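Local coordinates for protein catechol O-methyltransferase (Niastella koreensis, PDB 7CVU) that methylates catechol-like compounds with S-adenosyl-L-methionine and a magnesium ion, giving the meta- and para-forms of its products in equal proportion, at residues Val163-Ile168 against Gly208-Asp213. Residues are numbered along the deposited sequence; the frame is centred on the assembly and turned at random.
Sequences VADNVI and GVKEYD
K210 reaches across to D165 with its side chain bent at chi2 and chi3, and its NZ makes a salt bridge 2.8 Å long to D165 OD2. The ammonium comes from above the carboxylate plane, 40° out of it, and Q45 donates a second hydrogen bond to the same oxygen. Two residues on, the Y212 ring receives I168 CD1 over one face in a CH-pi contact, 4.0 Å from the ring centroid. Its hydroxyl is hydrogen-bonded to Q205, while F6 and V9 of the second subunit also pack on the tyrosine. D213 has CG anti to the backbone N (chi1 -169°), which carries its carboxylate to that of D165, the two planes 72° apart. D165 OD1 and D213 OD2 are only 2.5 Å apart. D213 OD1 lies 3.2 Å from N166 CA, close against the backbone of this loop residue. Replacing D165 by alanine takes away a carboxylate that binds magnesium, and the K210 ammonium would probably be left without its salt-bridge partner. D165 and N166, with D139, bind the metal; here the loop leading into strand 213-220 packs against strand 161-165 and the loop that follows it, at the magnesium site of a cation-dependent, Rossmann-like O-methyltransferase.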
ATOM      1  N   VAL C 163       3.509  -7.878  -5.810  1.00 11.22           N
ATOM      2  CA  VAL C 163       2.476  -8.008  -4.757  1.00 11.21           C
ATOM      3  C   VAL C 163       2.066  -9.464  -4.722  1.00 11.32           C
ATOM      4  O   VAL C 163       1.735 -10.002  -5.773  1.00 12.55           O
ATOM      5  CB  VAL C 163       1.266  -7.087  -5.025  1.00 11.37           C
ATOM      6  CG1 VAL C 163       0.189  -7.265  -3.947  1.00 12.20           C
ATOM      7  CG2 VAL C 163       1.695  -5.646  -5.207  1.00 12.39           C
ATOM      8  N   ALA C 164       2.162 -10.103  -3.547  1.00 12.22           N
ATOM      9  CA  ALA C 164       1.718 -11.490  -3.284  1.00 12.48           C
ATOM     10  C   ALA C 164       0.631 -11.486  -2.221  1.00 12.28           C
ATOM     11  O   ALA C 164       0.859 -10.953  -1.118  1.00 12.86           O
ATOM     12  CB  ALA C 164       2.887 -12.329  -2.830  1.00 12.58           C
ATOM     13  N   ASP C 165      -0.572 -11.951  -2.567  1.00 12.91           N
ATOM     14  CA  ASP C 165      -1.723 -11.842  -1.640  1.00 12.98           C
ATOM     15  C   ASP C 165      -1.816 -13.074  -0.745  1.00 14.14           C
ATOM     16  O   ASP C 165      -1.377 -14.181  -1.173  1.00 14.89           O
ATOM     17  CB  ASP C 165      -3.050 -11.718  -2.396  1.00 13.44           C
ATOM     18  CG  ASP C 165      -4.165 -11.098  -1.576  1.00 16.35           C
ATOM     19  OD1 ASP C 165      -3.868 -10.392  -0.624  1.00 16.37           O
ATOM     20  OD2 ASP C 165      -5.340 -11.323  -1.897  1.00 18.10           O
ATOM     21  N   ASN C 166      -2.340 -12.858   0.457  1.00 12.84           N
ATOM     22  CA  ASN C 166      -2.844 -13.883   1.388  1.00 13.37           C
ATOM     23  C   ASN C 166      -1.681 -14.733   1.924  1.00 11.90           C
ATOM     24  O   ASN C 166      -1.746 -15.977   1.787  1.00 13.02           O
ATOM     25  CB  ASN C 166      -3.884 -14.746   0.699  1.00 16.20           C
ATOM     26  CG  ASN C 166      -4.874 -15.347   1.663  1.00 20.50           C
ATOM     27  OD1 ASN C 166      -4.700 -15.256   2.889  1.00 20.20           O
ATOM     28  ND2 ASN C 166      -5.875 -16.004   1.076  1.00 26.72           N
ATOM     29  N   VAL C 167      -0.669 -14.071   2.471  1.00 11.32           N
ATOM     30  CA  VAL C 167       0.595 -14.720   2.917  1.00 11.32           C
ATOM     31  C   VAL C 167       0.629 -14.920   4.437  1.00 11.61           C
ATOM     32  O   VAL C 167       1.676 -15.407   4.920  1.00 12.05           O
ATOM     33  CB  VAL C 167       1.848 -13.987   2.405  1.00 13.11           C
ATOM     34  CG1 VAL C 167       1.844 -14.031   0.880  1.00 13.57           C
ATOM     35  CG2 VAL C 167       2.005 -12.576   2.938  1.00 13.53           C
ATOM     36  N   ILE C 168      -0.415 -14.558   5.188  1.00 12.22           N
ATOM     37  CA  ILE C 168      -0.384 -14.760   6.675  1.00 12.45           C
ATOM     38  C   ILE C 168      -1.418 -15.822   7.090  1.00 12.98           C
ATOM     39  O   ILE C 168      -1.317 -16.290   8.249  1.00 12.82           O
ATOM     40  CB  ILE C 168      -0.532 -13.455   7.476  1.00 14.10           C
ATOM     41  CG1 ILE C 168      -1.908 -12.838   7.255  1.00 14.23           C
ATOM     42  CG2 ILE C 168       0.616 -12.472   7.197  1.00 16.14           C
ATOM     43  CD1 ILE C 168      -2.211 -11.638   8.191  1.00 14.29           C
ATOM     44  N   GLY C 208     -10.869  -5.924   7.029  1.00 15.13           N
ATOM     45  CA  GLY C 208     -11.934  -5.494   6.128  1.00 15.69           C
ATOM     46  C   GLY C 208     -11.718  -6.163   4.782  1.00 16.81           C
ATOM     47  O   GLY C 208     -12.521  -7.018   4.391  1.00 18.28           O
ATOM     48  N   VAL C 209     -10.643  -5.805   4.093  1.00 17.17           N
ATOM     49  CA  VAL C 209     -10.197  -6.523   2.871  1.00 19.11           C
ATOM     50  C   VAL C 209     -10.047  -8.028   3.151  1.00 20.55           C
ATOM     51  O   VAL C 209      -9.092  -8.423   3.872  1.00 18.59           O
ATOM     52  CB  VAL C 209      -8.862  -5.955   2.334  1.00 20.26           C
ATOM     53  CG1 VAL C 209      -8.281  -6.919   1.292  1.00 22.21           C
ATOM     54  CG2 VAL C 209      -9.062  -4.550   1.767  1.00 21.64           C
ATOM     55  N   LYS C 210     -10.860  -8.860   2.488  1.00 20.77           N
ATOM     56  CA  LYS C 210     -10.858 -10.343   2.641  1.00 22.89           C
ATOM     57  C   LYS C 210     -10.871 -10.687   4.144  1.00 21.50           C
ATOM     58  O   LYS C 210     -10.255 -11.683   4.520  1.00 20.07           O
ATOM     59  CB  LYS C 210      -9.695 -10.966   1.854  1.00 27.24           C
ATOM     60  CG  LYS C 210      -9.744 -10.687   0.346  1.00 30.75           C
ATOM     61  CD  LYS C 210      -9.296 -11.846  -0.548  1.00 39.16           C
ATOM     62  CE  LYS C 210      -7.840 -12.225  -0.350  1.00 42.26           C
ATOM     63  NZ  LYS C 210      -7.345 -13.142  -1.411  1.00 47.13           N
ATOM     64  N   GLU C 211     -11.569  -9.851   4.935  1.00 20.85           N
ATOM     65  CA  GLU C 211     -11.760  -9.858   6.412  1.00 19.65           C
ATOM     66  C   GLU C 211     -10.431  -9.597   7.129  1.00 16.86           C
ATOM     67  O   GLU C 211     -10.387  -8.677   7.871  1.00 14.68           O
ATOM     68  CB  GLU C 211     -12.382 -11.152   6.938  1.00 25.24           C
ATOM     69  CG  GLU C 211     -13.897 -11.204   6.773  1.00 29.30           C
ATOM     70  CD  GLU C 211     -14.285 -11.329   5.322  1.00 33.87           C
ATOM     71  OE1 GLU C 211     -15.131 -10.526   4.861  1.00 35.56           O
ATOM     72  OE2 GLU C 211     -13.684 -12.204   4.645  1.00 40.74           O
ATOM     73  N   TYR C 212      -9.421 -10.420   6.875  1.00 15.18           N
ATOM     74  CA  TYR C 212      -8.065 -10.362   7.518  1.00 14.93           C
ATOM     75  C   TYR C 212      -7.064 -10.895   6.500  1.00 14.51           C
ATOM     76  O   TYR C 212      -7.216 -12.046   6.019  1.00 15.45           O
ATOM     77  CB  TYR C 212      -8.034 -11.198   8.803  1.00 14.31           C
ATOM     78  CG  TYR C 212      -6.724 -11.209   9.547  1.00 12.86           C
ATOM     79  CD1 TYR C 212      -5.913 -10.088   9.627  1.00 14.19           C
ATOM     80  CD2 TYR C 212      -6.345 -12.326  10.267  1.00 14.34           C
ATOM     81  CE1 TYR C 212      -4.715 -10.113  10.310  1.00 14.81           C
ATOM     82  CE2 TYR C 212      -5.177 -12.351  10.986  1.00 14.33           C
ATOM     83  CZ  TYR C 212      -4.354 -11.242  11.005  1.00 14.37           C
ATOM     84  OH  TYR C 212      -3.210 -11.226  11.733  1.00 14.31           O
ATOM     85  N   ASP C 213      -6.165 -10.035   6.036  1.00 15.63           N
ATOM     86  CA  ASP C 213      -5.284 -10.383   4.895  1.00 15.07           C
ATOM     87  C   ASP C 213      -3.871  -9.923   5.204  1.00 15.26           C
ATOM     88  O   ASP C 213      -3.703  -8.854   5.834  1.00 16.50           O
ATOM     89  CB  ASP C 213      -5.782  -9.769   3.591  1.00 16.45           C
ATOM     90  CG  ASP C 213      -5.091 -10.291   2.339  1.00 17.35           C
ATOM     91  OD1 ASP C 213      -4.477 -11.348   2.394  1.00 17.44           O
ATOM     92  OD2 ASP C 213      -5.277  -9.671   1.276  1.00 18.34           O
TER